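Local coordinates for RagB/SusD domain protein (Flavobacterium johnsoniae, PDB 5J5U) that binds chitin and, as a SusD homolog, probably captures chitin chains at the outer membrane for uptake, at residues Ala17-Phe22 with Val85-Asn90; Gln24-Gly29 with Ala78-Asn83; His35-Ile40 with Thr70-Asn75. All coordinates share one frame; numbering follows the deposited sequence.

Overall arrangement
Helix 16-29 opens the modelled chain and supplies the first half of contact 1 and then of contact 2. Helix 31-45 follows and supplies the first half of contact 3. The chain then passes strand 49-50 and helix 53-60 and returns along helix 66-90. That long helix meets the earlier two in reverse order. Contact 3 closes the innermost loop, contact 2 encloses it, and contact 1 encloses both. No loop crosses another. Contacts 1 and 2 lie about 10 Å apart between centres and touch through Q19, F22, N79 and N83. Contact 3 lies about 13 Å from contact 2, centre to centre. Together they tie helix 66-90 to the N-terminal pair of helices.

Contact 1 (Ala17-Phe22 with Val85-Asn90); sequences AGQLTF and VDIIKN
Q19 lies across from I87 where helix 16-29 and helix 66-90 run antiparallel in the helical, TPR-related fold of SusD-like proteins. The axes of the two segments come within 9.6 Å and their directions differ by 151°. Q19 CB rests on I87 CG1 at 3.7 Å, and I87 CD1 is equally near. The next carbon, CG, packs against the side chain of N83, one turn before I87. CG stands beside the backbone N (chi1 -84°), and the chain beyond it is extended. The side chain therefore slides past I87, which points the other way, and brings the amide to D86. OE1 turns back to I87 CG1, 3.7 Å away, and also meets D86 CB. Q19 NE2 stands 4.0 Å from D86 OD2, too far for a hydrogen bond, although the amide and carboxylate planes are only 8° apart. The other carboxylate oxygen, D86 OD1, forms a salt bridge with K89 NZ at 3.4 Å, whose hydrogen bond is weak. Cutting Q19 back to an alanine is likely to open a gap beside D86 CB and I87 CG1, because the CG and amide contacts go with it. On the inner side, L20 and I87 also touch M107 and A104 of helix 98-119, respectively. This side is buried, while Q19 and D86 are partly exposed. The I87 tip ends against the backbone of the facing helix: CD1 lies 3.4 Å from L20 N and 4.0 Å from L20 CB.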
ATOM      1  N   ALA A  17     -25.372   6.772  -0.370  1.00 31.30           N
ATOM      2  CA  ALA A  17     -24.456   7.762   0.188  1.00 32.55           C
ATOM      3  C   ALA A  17     -23.861   7.291   1.513  1.00 32.20           C
ATOM      4  O   ALA A  17     -22.642   7.217   1.664  1.00 32.67           O
ATOM      5  CB  ALA A  17     -25.163   9.091   0.385  1.00 31.74           C
ATOM      6  N   GLY A  18     -24.724   6.948   2.462  1.00 30.56           N
ATOM      7  CA  GLY A  18     -24.277   6.562   3.786  1.00 31.80           C
ATOM      8  C   GLY A  18     -23.364   5.363   3.747  1.00 33.02           C
ATOM      9  O   GLY A  18     -22.356   5.294   4.464  1.00 33.09           O
ATOM     10  N   GLN A  19     -23.717   4.416   2.892  1.00 35.68           N
ATOM     11  CA  GLN A  19     -22.943   3.206   2.754  1.00 28.77           C
ATOM     12  C   GLN A  19     -21.577   3.512   2.137  1.00 30.98           C
ATOM     13  O   GLN A  19     -20.552   3.007   2.611  1.00 31.27           O
ATOM     14  CB  GLN A  19     -23.735   2.176   1.934  1.00 33.67           C
ATOM     15  CG  GLN A  19     -24.721   1.386   2.817  1.00 39.11           C
ATOM     16  CD  GLN A  19     -25.509   0.300   2.083  1.00 42.90           C
ATOM     17  OE1 GLN A  19     -25.811   0.419   0.897  1.00 41.46           O
ATOM     18  NE2 GLN A  19     -25.834  -0.769   2.793  1.00 45.83           N
ATOM     19  N   LEU A  20     -21.556   4.361   1.116  1.00 24.94           N
ATOM     20  CA  LEU A  20     -20.307   4.729   0.479  1.00 26.05           C
ATOM     21  C   LEU A  20     -19.394   5.371   1.505  1.00 30.89           C
ATOM     22  O   LEU A  20     -18.238   4.981   1.614  1.00 24.54           O
ATOM     23  CB  LEU A  20     -20.535   5.676  -0.708  1.00 29.57           C
ATOM     24  CG  LEU A  20     -19.269   6.201  -1.414  1.00 28.98           C
ATOM     25  CD1 LEU A  20     -18.345   5.076  -1.777  1.00 39.27           C
ATOM     26  CD2 LEU A  20     -19.578   7.039  -2.652  1.00 26.69           C
ATOM     27  N   THR A  21     -19.932   6.328   2.269  1.00 31.52           N
ATOM     28  CA  THR A  21     -19.184   7.055   3.310  1.00 25.49           C
ATOM     29  C   THR A  21     -18.610   6.096   4.366  1.00 23.38           C
ATOM     30  O   THR A  21     -17.452   6.225   4.797  1.00 17.31           O
ATOM     31  CB  THR A  21     -20.087   8.142   4.008  1.00 31.86           C
ATOM     32  OG1 THR A  21     -20.402   9.195   3.085  1.00 25.69           O
ATOM     33  CG2 THR A  21     -19.400   8.756   5.240  1.00 24.36           C
ATOM     34  N   PHE A  22     -19.432   5.132   4.775  1.00 22.53           N
ATOM     35  CA  PHE A  22     -19.002   4.124   5.737  1.00 22.67           C
ATOM     36  C   PHE A  22     -17.827   3.298   5.174  1.00 29.84           C
ATOM     37  O   PHE A  22     -16.800   3.150   5.831  1.00 24.50           O
ATOM     38  CB  PHE A  22     -20.174   3.224   6.098  1.00 22.42           C
ATOM     39  CG  PHE A  22     -19.842   2.148   7.071  1.00 28.51           C
ATOM     40  CD1 PHE A  22     -19.885   2.396   8.434  1.00 30.58           C
ATOM     41  CD2 PHE A  22     -19.506   0.879   6.632  1.00 28.75           C
ATOM     42  CE1 PHE A  22     -19.590   1.398   9.341  1.00 36.23           C
ATOM     43  CE2 PHE A  22     -19.214  -0.113   7.529  1.00 28.21           C
ATOM     44  CZ  PHE A  22     -19.254   0.140   8.885  1.00 27.39           C
ATOM     45  N   VAL A  85     -21.138  -4.040  -2.173  1.00 28.71           N
ATOM     46  CA  VAL A  85     -22.011  -4.903  -2.969  1.00 30.06           C
ATOM     47  C   VAL A  85     -23.468  -4.390  -2.956  1.00 26.99           C
ATOM     48  O   VAL A  85     -24.111  -4.284  -4.008  1.00 21.35           O
ATOM     49  CB  VAL A  85     -21.970  -6.353  -2.484  1.00 32.30           C
ATOM     50  CG1 VAL A  85     -23.125  -7.153  -3.093  1.00 24.50           C
ATOM     51  CG2 VAL A  85     -20.653  -6.982  -2.905  1.00 26.76           C
ATOM     52  N   ASP A  86     -23.971  -4.042  -1.774  1.00 27.90           N
ATOM     53  CA  ASP A  86     -25.331  -3.486  -1.665  1.00 34.97           C
ATOM     54  C   ASP A  86     -25.507  -2.167  -2.429  1.00 33.16           C
ATOM     55  O   ASP A  86     -26.562  -1.941  -3.039  1.00 34.43           O
ATOM     56  CB  ASP A  86     -25.712  -3.267  -0.206  1.00 35.01           C
ATOM     57  CG  ASP A  86     -26.195  -4.530   0.457  1.00 46.74           C
ATOM     58  OD1 ASP A  86     -26.704  -5.427  -0.268  1.00 41.60           O
ATOM     59  OD2 ASP A  86     -26.048  -4.632   1.700  1.00 47.67           O
ATOM     60  N   ILE A  87     -24.482  -1.310  -2.424  1.00 30.59           N
ATOM     61  CA  ILE A  87     -24.566  -0.090  -3.219  1.00 24.76           C
ATOM     62  C   ILE A  87     -24.680  -0.459  -4.689  1.00 30.43           C
ATOM     63  O   ILE A  87     -25.574   0.024  -5.378  1.00 33.17           O
ATOM     64  CB  ILE A  87     -23.370   0.838  -3.038  1.00 25.80           C
ATOM     65  CG1 ILE A  87     -23.257   1.309  -1.595  1.00 27.85           C
ATOM     66  CG2 ILE A  87     -23.533   2.062  -3.915  1.00 23.55           C
ATOM     67  CD1 ILE A  87     -21.943   2.012  -1.299  1.00 25.93           C
ATOM     68  N   ILE A  88     -23.797  -1.332  -5.166  1.00 25.57           N
ATOM     69  CA  ILE A  88     -23.846  -1.702  -6.580  1.00 26.18           C
ATOM     70  C   ILE A  88     -25.217  -2.283  -6.940  1.00 35.07           C
ATOM     71  O   ILE A  88     -25.778  -1.967  -7.999  1.00 35.59           O
ATOM     72  CB  ILE A  88     -22.728  -2.700  -6.937  1.00 30.38           C
ATOM     73  CG1 ILE A  88     -21.368  -2.027  -6.741  1.00 26.80           C
ATOM     74  CG2 ILE A  88     -22.856  -3.184  -8.373  1.00 24.99           C
ATOM     75  CD1 ILE A  88     -20.186  -2.928  -6.956  1.00 25.78           C
ATOM     76  N   LYS A  89     -25.791  -3.062  -6.028  1.00 29.89           N
ATOM     77  CA  LYS A  89     -27.048  -3.740  -6.311  1.00 31.12           C
ATOM     78  C   LYS A  89     -28.216  -2.760  -6.375  1.00 40.38           C
ATOM     79  O   LYS A  89     -29.162  -2.954  -7.145  1.00 31.98           O
ATOM     80  CB  LYS A  89     -27.360  -4.790  -5.250  1.00 27.33           C
ATOM     81  CG  LYS A  89     -28.787  -5.364  -5.335  1.00 36.91           C
ATOM     82  CD  LYS A  89     -29.007  -6.486  -4.333  1.00 42.68           C
ATOM     83  CE  LYS A  89     -29.382  -5.900  -2.992  1.00 60.36           C
ATOM     84  NZ  LYS A  89     -29.358  -6.898  -1.906  1.00 55.47           N
ATOM     85  N   ASN A  90     -28.161  -1.723  -5.541  1.00 33.75           N
ATOM     86  CA  ASN A  90     -29.289  -0.808  -5.414  1.00 35.73           C
ATOM     87  C   ASN A  90     -29.240   0.385  -6.354  1.00 40.48           C
ATOM     88  O   ASN A  90     -30.172   1.181  -6.395  1.00 46.08           O
ATOM     89  CB  ASN A  90     -29.386  -0.307  -3.982  1.00 29.86           C
ATOM     90  CG  ASN A  90     -29.796  -1.388  -3.033  1.00 32.63           C
ATOM     91  OD1 ASN A  90     -30.489  -2.333  -3.416  1.00 35.67           O
ATOM     92  ND2 ASN A  90     -29.368  -1.270  -1.783  1.00 39.53           N
TER

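Contact 2 (Gln24-Gly29 with Ala78-Asn83); sequences QLCMSG and ANELKN
C26 and E80 form the tight part of this contact. Their backbones are close, with CA atoms 6.8 Å apart. C26 CB sits 3.6 Å from E80 CG and equally near OE2, so the cysteine methylene packs on the glutamate from CG to OE2. E80 CG lies beside its own backbone N (chi1 -61°), and the extended chain beyond it reaches the C-terminal part of helix 16-29. There OE2 comes within 3.4 Å of C26 O. Both are acceptors, so this is not a bond. The buried carboxylate is satisfied from outside the two segments: Y33 OH bonds to OE2, and R114 forms a salt bridge to OE1. R114 would be expected to favour the charged form of E80. M27 crosses E80 at about a right angle, with CG 4.1 Å from OE1.

The packing thins toward N79, which is partly exposed. C26 SG meets N79 CB at 3.9 Å. Here helix 66-90 has a wider pi-type turn at 78-80. The regular bonds of the N atoms of K82 and N83 to the turn before are missing, and N83 N has only a weak bond to E80 O. N79 O is taken by the N83 side chain: ND2 donates to it at 2.9 Å, in the plane of its own amide. K82 NZ adds a weak bond to the same oxygen. The arrangement belongs to the antiparallel helix packing of the TPR-related SusD fold, here built round a buried glutamate.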
ATOM      1  N   GLN A  24     -15.716   4.011   2.707  1.00 23.19           N
ATOM      2  CA  GLN A  24     -14.559   4.878   2.570  1.00 23.74           C
ATOM      3  C   GLN A  24     -13.884   5.089   3.927  1.00 21.42           C
ATOM      4  O   GLN A  24     -12.657   5.011   4.030  1.00 19.86           O
ATOM      5  CB  GLN A  24     -14.948   6.200   1.934  1.00 27.04           C
ATOM      6  CG  GLN A  24     -15.268   6.059   0.457  1.00 25.73           C
ATOM      7  CD  GLN A  24     -15.518   7.392  -0.212  1.00 29.10           C
ATOM      8  OE1 GLN A  24     -15.651   8.413   0.461  1.00 25.42           O
ATOM      9  NE2 GLN A  24     -15.596   7.390  -1.544  1.00 27.07           N
ATOM     10  N   LEU A  25     -14.680   5.288   4.969  1.00 18.08           N
ATOM     11  CA  LEU A  25     -14.109   5.467   6.294  1.00 22.56           C
ATOM     12  C   LEU A  25     -13.479   4.151   6.838  1.00 31.17           C
ATOM     13  O   LEU A  25     -12.464   4.184   7.527  1.00 31.86           O
ATOM     14  CB  LEU A  25     -15.179   6.022   7.254  1.00 25.36           C
ATOM     15  CG  LEU A  25     -15.381   7.557   7.166  1.00 28.98           C
ATOM     16  CD1 LEU A  25     -16.634   8.060   7.907  1.00 13.25           C
ATOM     17  CD2 LEU A  25     -14.130   8.307   7.646  1.00 16.66           C
ATOM     18  N   CYS A  26     -14.044   3.001   6.490  1.00 22.38           N
ATOM     19  CA  CYS A  26     -13.484   1.719   6.893  1.00 24.56           C
ATOM     20  C   CYS A  26     -12.096   1.478   6.252  1.00 21.04           C
ATOM     21  O   CYS A  26     -11.213   0.850   6.846  1.00 15.60           O
ATOM     22  CB  CYS A  26     -14.442   0.584   6.521  1.00 22.80           C
ATOM     23  SG  CYS A  26     -15.823   0.292   7.675  1.00 37.63           S
ATOM     24  N   MET A  27     -11.896   1.986   5.041  1.00 21.05           N
ATOM     25  CA  MET A  27     -10.645   1.698   4.345  1.00 20.58           C
ATOM     26  C   MET A  27      -9.397   2.340   4.965  1.00 22.31           C
ATOM     27  O   MET A  27      -8.285   1.977   4.589  1.00 23.15           O
ATOM     28  CB  MET A  27     -10.743   2.119   2.881  1.00 16.19           C
ATOM     29  CG  MET A  27     -11.645   1.229   2.066  1.00 13.69           C
ATOM     30  SD  MET A  27     -11.525   1.643   0.318  1.00 30.66           S
ATOM     31  CE  MET A  27      -9.868   1.051  -0.068  1.00 23.00           C
ATOM     32  N   SER A  28      -9.558   3.259   5.920  1.00 24.21           N
ATOM     33  CA  SER A  28      -8.390   3.902   6.545  1.00 18.02           C
ATOM     34  C   SER A  28      -8.546   4.109   8.043  1.00 13.98           C
ATOM     35  O   SER A  28      -7.567   4.246   8.751  1.00 16.99           O
ATOM     36  CB  SER A  28      -8.098   5.256   5.890  1.00 20.12           C
ATOM     37  OG  SER A  28      -9.084   6.208   6.245  1.00 22.89           O
ATOM     38  N   GLY A  29      -9.780   4.143   8.526  1.00 20.93           N
ATOM     39  CA  GLY A  29     -10.041   4.391   9.932  1.00 19.69           C
ATOM     40  C   GLY A  29     -10.212   3.146  10.787  1.00 24.56           C
ATOM     41  O   GLY A  29     -10.489   3.243  11.984  1.00 26.04           O
ATOM     42  N   ALA A  78     -16.420  -8.590   7.182  1.00 22.90           N
ATOM     43  CA  ALA A  78     -17.456  -8.141   8.111  1.00 21.84           C
ATOM     44  C   ALA A  78     -18.027  -6.757   7.751  1.00 25.52           C
ATOM     45  O   ALA A  78     -19.241  -6.552   7.787  1.00 26.08           O
ATOM     46  CB  ALA A  78     -16.925  -8.136   9.523  1.00 17.15           C
ATOM     47  N   ASN A  79     -17.175  -5.822   7.346  1.00 24.80           N
ATOM     48  CA  ASN A  79     -17.603  -4.426   7.248  1.00 24.25           C
ATOM     49  C   ASN A  79     -17.737  -3.890   5.835  1.00 31.17           C
ATOM     50  O   ASN A  79     -18.696  -3.181   5.545  1.00 31.15           O
ATOM     51  CB  ASN A  79     -16.638  -3.504   8.010  1.00 28.45           C
ATOM     52  CG  ASN A  79     -16.568  -3.829   9.496  1.00 30.23           C
ATOM     53  OD1 ASN A  79     -17.569  -4.233  10.098  1.00 28.93           O
ATOM     54  ND2 ASN A  79     -15.381  -3.653  10.096  1.00 22.53           N
ATOM     55  N   GLU A  80     -16.761  -4.184   4.976  1.00 23.43           N
ATOM     56  CA  GLU A  80     -16.594  -3.424   3.727  1.00 27.63           C
ATOM     57  C   GLU A  80     -17.273  -4.025   2.498  1.00 24.38           C
ATOM     58  O   GLU A  80     -18.100  -3.367   1.876  1.00 22.91           O
ATOM     59  CB  GLU A  80     -15.100  -3.220   3.440  1.00 22.15           C
ATOM     60  CG  GLU A  80     -14.388  -2.431   4.544  1.00 25.50           C
ATOM     61  CD  GLU A  80     -12.875  -2.375   4.383  1.00 25.79           C
ATOM     62  OE1 GLU A  80     -12.356  -2.667   3.278  1.00 24.40           O
ATOM     63  OE2 GLU A  80     -12.200  -2.043   5.382  1.00 20.50           O
ATOM     64  N   LEU A  81     -16.951  -5.276   2.171  1.00 22.12           N
ATOM     65  CA  LEU A  81     -17.356  -5.856   0.895  1.00 24.38           C
ATOM     66  C   LEU A  81     -18.870  -5.866   0.727  1.00 32.13           C
ATOM     67  O   LEU A  81     -19.391  -5.530  -0.341  1.00 33.73           O
ATOM     68  CB  LEU A  81     -16.803  -7.260   0.761  1.00 20.33           C
ATOM     69  CG  LEU A  81     -16.994  -7.871  -0.616  1.00 25.91           C
ATOM     70  CD1 LEU A  81     -16.181  -7.133  -1.675  1.00 14.55           C
ATOM     71  CD2 LEU A  81     -16.572  -9.322  -0.523  1.00 29.52           C
ATOM     72  N   LYS A  82     -19.569  -6.195   1.806  1.00 29.42           N
ATOM     73  CA  LYS A  82     -21.021  -6.284   1.797  1.00 30.52           C
ATOM     74  C   LYS A  82     -21.715  -4.954   1.506  1.00 36.46           C
ATOM     75  O   LYS A  82     -22.679  -4.897   0.742  1.00 38.66           O
ATOM     76  CB  LYS A  82     -21.484  -6.836   3.140  1.00 35.96           C
ATOM     77  CG  LYS A  82     -22.825  -6.317   3.612  1.00 43.38           C
ATOM     78  CD  LYS A  82     -23.105  -6.808   5.027  1.00 46.16           C
ATOM     79  CE  LYS A  82     -21.944  -6.481   5.965  1.00 47.94           C
ATOM     80  NZ  LYS A  82     -21.568  -5.036   5.967  1.00 45.60           N
ATOM     81  N   ASN A  83     -21.192  -3.873   2.067  1.00 33.64           N
ATOM     82  CA  ASN A  83     -21.800  -2.574   1.843  1.00 33.14           C
ATOM     83  C   ASN A  83     -21.680  -2.158   0.401  1.00 33.29           C
ATOM     84  O   ASN A  83     -22.634  -1.643  -0.201  1.00 30.59           O
ATOM     85  CB  ASN A  83     -21.161  -1.512   2.730  1.00 35.23           C
ATOM     86  CG  ASN A  83     -21.862  -1.378   4.046  1.00 41.27           C
ATOM     87  OD1 ASN A  83     -22.963  -0.834   4.117  1.00 40.70           O
ATOM     88  ND2 ASN A  83     -21.254  -1.910   5.098  1.00 40.54           N
TER

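Contact 3 (His35-Ile40 with Thr70-Asn75); sequences HRTNLI and TALWRN
T37 and L72 meet at about a right angle, and R36 lays its carbons on A71. T37 presents both branches to L72. Its OG1, beside its own backbone N (chi1 -44°), touches L72 CB at 3.5 Å. Its methyl CG2 lies 4.0 Å from L72 CD2 and about as far from L72 CB. The hydroxyl is thus packed on carbon, and its polar partner is a water, 2.6 Å from T37 OG1. The water also accepts from L72 N at 3.3 Å. Helix 66-90 is kinked here, and the N atoms of L72 and W73 have no bond to the turn before. The water takes up the first N-H, and Y119 OH pairs with W73 N.

R36 uses its carbons for the contact. CD rests on the A71 methyl, CB, at 3.6 Å, and R36 CB is 4.0 Å from the same atom. The chain is extended from CG to NE, which takes the guanidinium past A71. There R36 NE forms a salt bridge with E67, and NH1 bonds to the backbone oxygen of Y32. These two partners are likely to fix the rotation of the group.

The pair is part of the antiparallel helix packing of the TPR-related, SusD-like fold. Helix 31-45 has a wider pi-type turn over H35-I40, closed by I40 N on H35 O. Its other faces meet further helices: I40 packs on A54, V55 and Y58 of helix 53-60, and L39 on L247 and F251 of helix 246-253.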
ATOM      1  N   HIS A  35      -3.266  -1.499  12.015  1.00 11.79           N
ATOM      2  CA  HIS A  35      -2.228  -1.830  12.971  1.00 14.60           C
ATOM      3  C   HIS A  35      -1.603  -3.188  12.612  1.00 15.16           C
ATOM      4  O   HIS A  35      -0.378  -3.344  12.612  1.00 16.18           O
ATOM      5  CB  HIS A  35      -2.812  -1.849  14.403  1.00 11.06           C
ATOM      6  CG  HIS A  35      -1.780  -1.864  15.486  1.00 17.28           C
ATOM      7  ND1 HIS A  35      -2.103  -1.982  16.821  1.00 18.64           N
ATOM      8  CD2 HIS A  35      -0.428  -1.763  15.435  1.00 17.66           C
ATOM      9  CE1 HIS A  35      -0.996  -1.970  17.544  1.00 17.98           C
ATOM     10  NE2 HIS A  35       0.034  -1.836  16.728  1.00 25.15           N
ATOM     11  N   ARG A  36      -2.443  -4.170  12.297  1.00 11.71           N
ATOM     12  CA  ARG A  36      -1.957  -5.541  12.152  1.00 12.42           C
ATOM     13  C   ARG A  36      -1.439  -5.861  10.729  1.00 11.75           C
ATOM     14  O   ARG A  36      -0.382  -6.463  10.567  1.00  9.82           O
ATOM     15  CB  ARG A  36      -3.063  -6.515  12.555  1.00 12.42           C
ATOM     16  CG  ARG A  36      -3.358  -6.502  14.054  1.00 11.92           C
ATOM     17  CD  ARG A  36      -4.739  -7.102  14.394  1.00 15.43           C
ATOM     18  NE  ARG A  36      -4.949  -7.144  15.847  1.00 17.77           N
ATOM     19  CZ  ARG A  36      -5.286  -6.090  16.588  1.00 17.15           C
ATOM     20  NH1 ARG A  36      -5.471  -4.908  16.016  1.00 17.62           N
ATOM     21  NH2 ARG A  36      -5.430  -6.210  17.898  1.00 14.87           N
ATOM     22  N   THR A  37      -2.153  -5.423   9.700  1.00 12.86           N
ATOM     23  CA  THR A  37      -1.782  -5.790   8.339  1.00 12.36           C
ATOM     24  C   THR A  37      -0.852  -4.783   7.681  1.00 10.33           C
ATOM     25  O   THR A  37       0.071  -5.169   6.976  1.00  9.92           O
ATOM     26  CB  THR A  37      -3.020  -5.948   7.442  1.00 13.53           C
ATOM     27  OG1 THR A  37      -4.021  -6.682   8.145  1.00  9.87           O
ATOM     28  CG2 THR A  37      -2.648  -6.706   6.179  1.00 13.13           C
ATOM     29  N   ASN A  38      -1.101  -3.500   7.917  1.00 13.02           N
ATOM     30  CA  ASN A  38      -0.275  -2.420   7.368  1.00 13.01           C
ATOM     31  C   ASN A  38       1.010  -2.237   8.187  1.00 15.26           C
ATOM     32  O   ASN A  38       2.128  -2.488   7.683  1.00 14.54           O
ATOM     33  CB  ASN A  38      -1.100  -1.107   7.321  1.00 11.44           C
ATOM     34  CG  ASN A  38      -0.334   0.103   6.730  1.00 14.73           C
ATOM     35  OD1 ASN A  38       0.849   0.039   6.375  1.00 15.05           O
ATOM     36  ND2 ASN A  38      -1.038   1.224   6.639  1.00 14.47           N
ATOM     37  N   LEU A  39       0.843  -1.850   9.452  1.00 14.60           N
ATOM     38  CA  LEU A  39       1.982  -1.515  10.296  1.00 13.45           C
ATOM     39  C   LEU A  39       2.835  -2.735  10.643  1.00 11.55           C
ATOM     40  O   LEU A  39       3.987  -2.787  10.294  1.00  8.69           O
ATOM     41  CB  LEU A  39       1.509  -0.823  11.596  1.00 15.62           C
ATOM     42  CG  LEU A  39       2.550  -0.248  12.589  1.00 14.45           C
ATOM     43  CD1 LEU A  39       3.718   0.399  11.864  1.00 13.24           C
ATOM     44  CD2 LEU A  39       1.942   0.757  13.577  1.00 17.00           C
ATOM     45  N   ILE A  40       2.258  -3.721  11.311  1.00 14.29           N
ATOM     46  CA  ILE A  40       3.060  -4.799  11.875  1.00 13.64           C
ATOM     47  C   ILE A  40       3.590  -5.751  10.814  1.00 10.78           C
ATOM     48  O   ILE A  40       4.805  -5.891  10.670  1.00  9.31           O
ATOM     49  CB  ILE A  40       2.264  -5.618  12.943  1.00 10.70           C
ATOM     50  CG1 ILE A  40       2.050  -4.789  14.202  1.00 13.79           C
ATOM     51  CG2 ILE A  40       3.015  -6.901  13.281  1.00  8.36           C
ATOM     52  CD1 ILE A  40       0.973  -5.338  15.136  1.00 14.09           C
ATOM     53  N   THR A  70      -4.994 -12.670  10.151  1.00  9.08           N
ATOM     54  CA  THR A  70      -6.335 -12.739   9.579  1.00  9.70           C
ATOM     55  C   THR A  70      -7.195 -11.487   9.771  1.00 14.69           C
ATOM     56  O   THR A  70      -8.349 -11.454   9.308  1.00 12.00           O
ATOM     57  CB  THR A  70      -7.124 -13.926  10.153  1.00 12.76           C
ATOM     58  OG1 THR A  70      -7.345 -13.737  11.555  1.00  9.68           O
ATOM     59  CG2 THR A  70      -6.386 -15.241   9.903  1.00 10.68           C
ATOM     60  N   ALA A  71      -6.647 -10.465  10.426  1.00 13.24           N
ATOM     61  CA  ALA A  71      -7.368  -9.209  10.676  1.00 11.71           C
ATOM     62  C   ALA A  71      -7.952  -8.526   9.407  1.00 14.78           C
ATOM     63  O   ALA A  71      -9.119  -8.098   9.398  1.00 12.23           O
ATOM     64  CB  ALA A  71      -6.455  -8.243  11.408  1.00 11.31           C
ATOM     65  N   LEU A  72      -7.141  -8.400   8.352  1.00 12.68           N
ATOM     66  CA  LEU A  72      -7.641  -7.872   7.074  1.00 10.13           C
ATOM     67  C   LEU A  72      -8.833  -8.716   6.565  1.00 13.55           C
ATOM     68  O   LEU A  72      -9.887  -8.174   6.250  1.00 11.02           O
ATOM     69  CB  LEU A  72      -6.530  -7.842   6.020  1.00 10.66           C
ATOM     70  CG  LEU A  72      -6.827  -7.185   4.668  1.00 12.68           C
ATOM     71  CD1 LEU A  72      -7.046  -5.703   4.861  1.00 16.21           C
ATOM     72  CD2 LEU A  72      -5.706  -7.433   3.673  1.00  9.31           C
ATOM     73  N   TRP A  73      -8.661 -10.040   6.507  1.00 11.87           N
ATOM     74  CA  TRP A  73      -9.738 -10.933   6.085  1.00 12.17           C
ATOM     75  C   TRP A  73     -11.051 -10.674   6.840  1.00 14.54           C
ATOM     76  O   TRP A  73     -12.095 -10.357   6.252  1.00 12.57           O
ATOM     77  CB  TRP A  73      -9.304 -12.371   6.292  1.00  9.61           C
ATOM     78  CG  TRP A  73     -10.335 -13.411   5.979  1.00 12.66           C
ATOM     79  CD1 TRP A  73     -11.397 -13.781   6.751  1.00 11.31           C
ATOM     80  CD2 TRP A  73     -10.363 -14.259   4.824  1.00 13.11           C
ATOM     81  NE1 TRP A  73     -12.100 -14.789   6.133  1.00 11.98           N
ATOM     82  CE2 TRP A  73     -11.475 -15.112   4.958  1.00 12.37           C
ATOM     83  CE3 TRP A  73      -9.552 -14.377   3.689  1.00 13.49           C
ATOM     84  CZ2 TRP A  73     -11.800 -16.064   4.006  1.00 13.24           C
ATOM     85  CZ3 TRP A  73      -9.875 -15.318   2.741  1.00 14.88           C
ATOM     86  CH2 TRP A  73     -10.998 -16.151   2.908  1.00 13.35           C
ATOM     87  N   ARG A  74     -10.960 -10.797   8.154  1.00 15.00           N
ATOM     88  CA  ARG A  74     -12.117 -10.693   9.021  1.00 16.09           C
ATOM     89  C   ARG A  74     -12.830  -9.354   8.877  1.00 23.68           C
ATOM     90  O   ARG A  74     -14.060  -9.322   8.773  1.00 23.00           O
ATOM     91  CB  ARG A  74     -11.702 -10.901  10.464  1.00 19.12           C
ATOM     92  CG  ARG A  74     -12.721 -10.405  11.454  1.00 24.75           C
ATOM     93  CD  ARG A  74     -12.169 -10.489  12.861  1.00 33.31           C
ATOM     94  NE  ARG A  74     -13.243 -10.403  13.853  1.00 44.49           N
ATOM     95  CZ  ARG A  74     -13.672  -9.270  14.402  1.00 44.53           C
ATOM     96  NH1 ARG A  74     -13.109  -8.105  14.076  1.00 42.86           N
ATOM     97  NH2 ARG A  74     -14.661  -9.303  15.289  1.00 38.42           N
ATOM     98  N   ASN A  75     -12.075  -8.255   8.817  1.00 16.07           N
ATOM     99  CA  ASN A  75     -12.736  -6.962   8.816  1.00 17.60           C
ATOM    100  C   ASN A  75     -13.219  -6.537   7.441  1.00 21.30           C
ATOM    101  O   ASN A  75     -14.261  -5.870   7.312  1.00 21.20           O
ATOM    102  CB  ASN A  75     -11.842  -5.889   9.426  1.00 19.73           C
ATOM    103  CG  ASN A  75     -11.958  -5.853  10.951  1.00 21.14           C
ATOM    104  OD1 ASN A  75     -12.221  -6.870  11.589  1.00 22.03           O
ATOM    105  ND2 ASN A  75     -11.850  -4.671  11.523  1.00 19.33           N
TER
HETATM  106  O   HOH W   1      -3.989  -9.237   8.183  1.00 12.23           O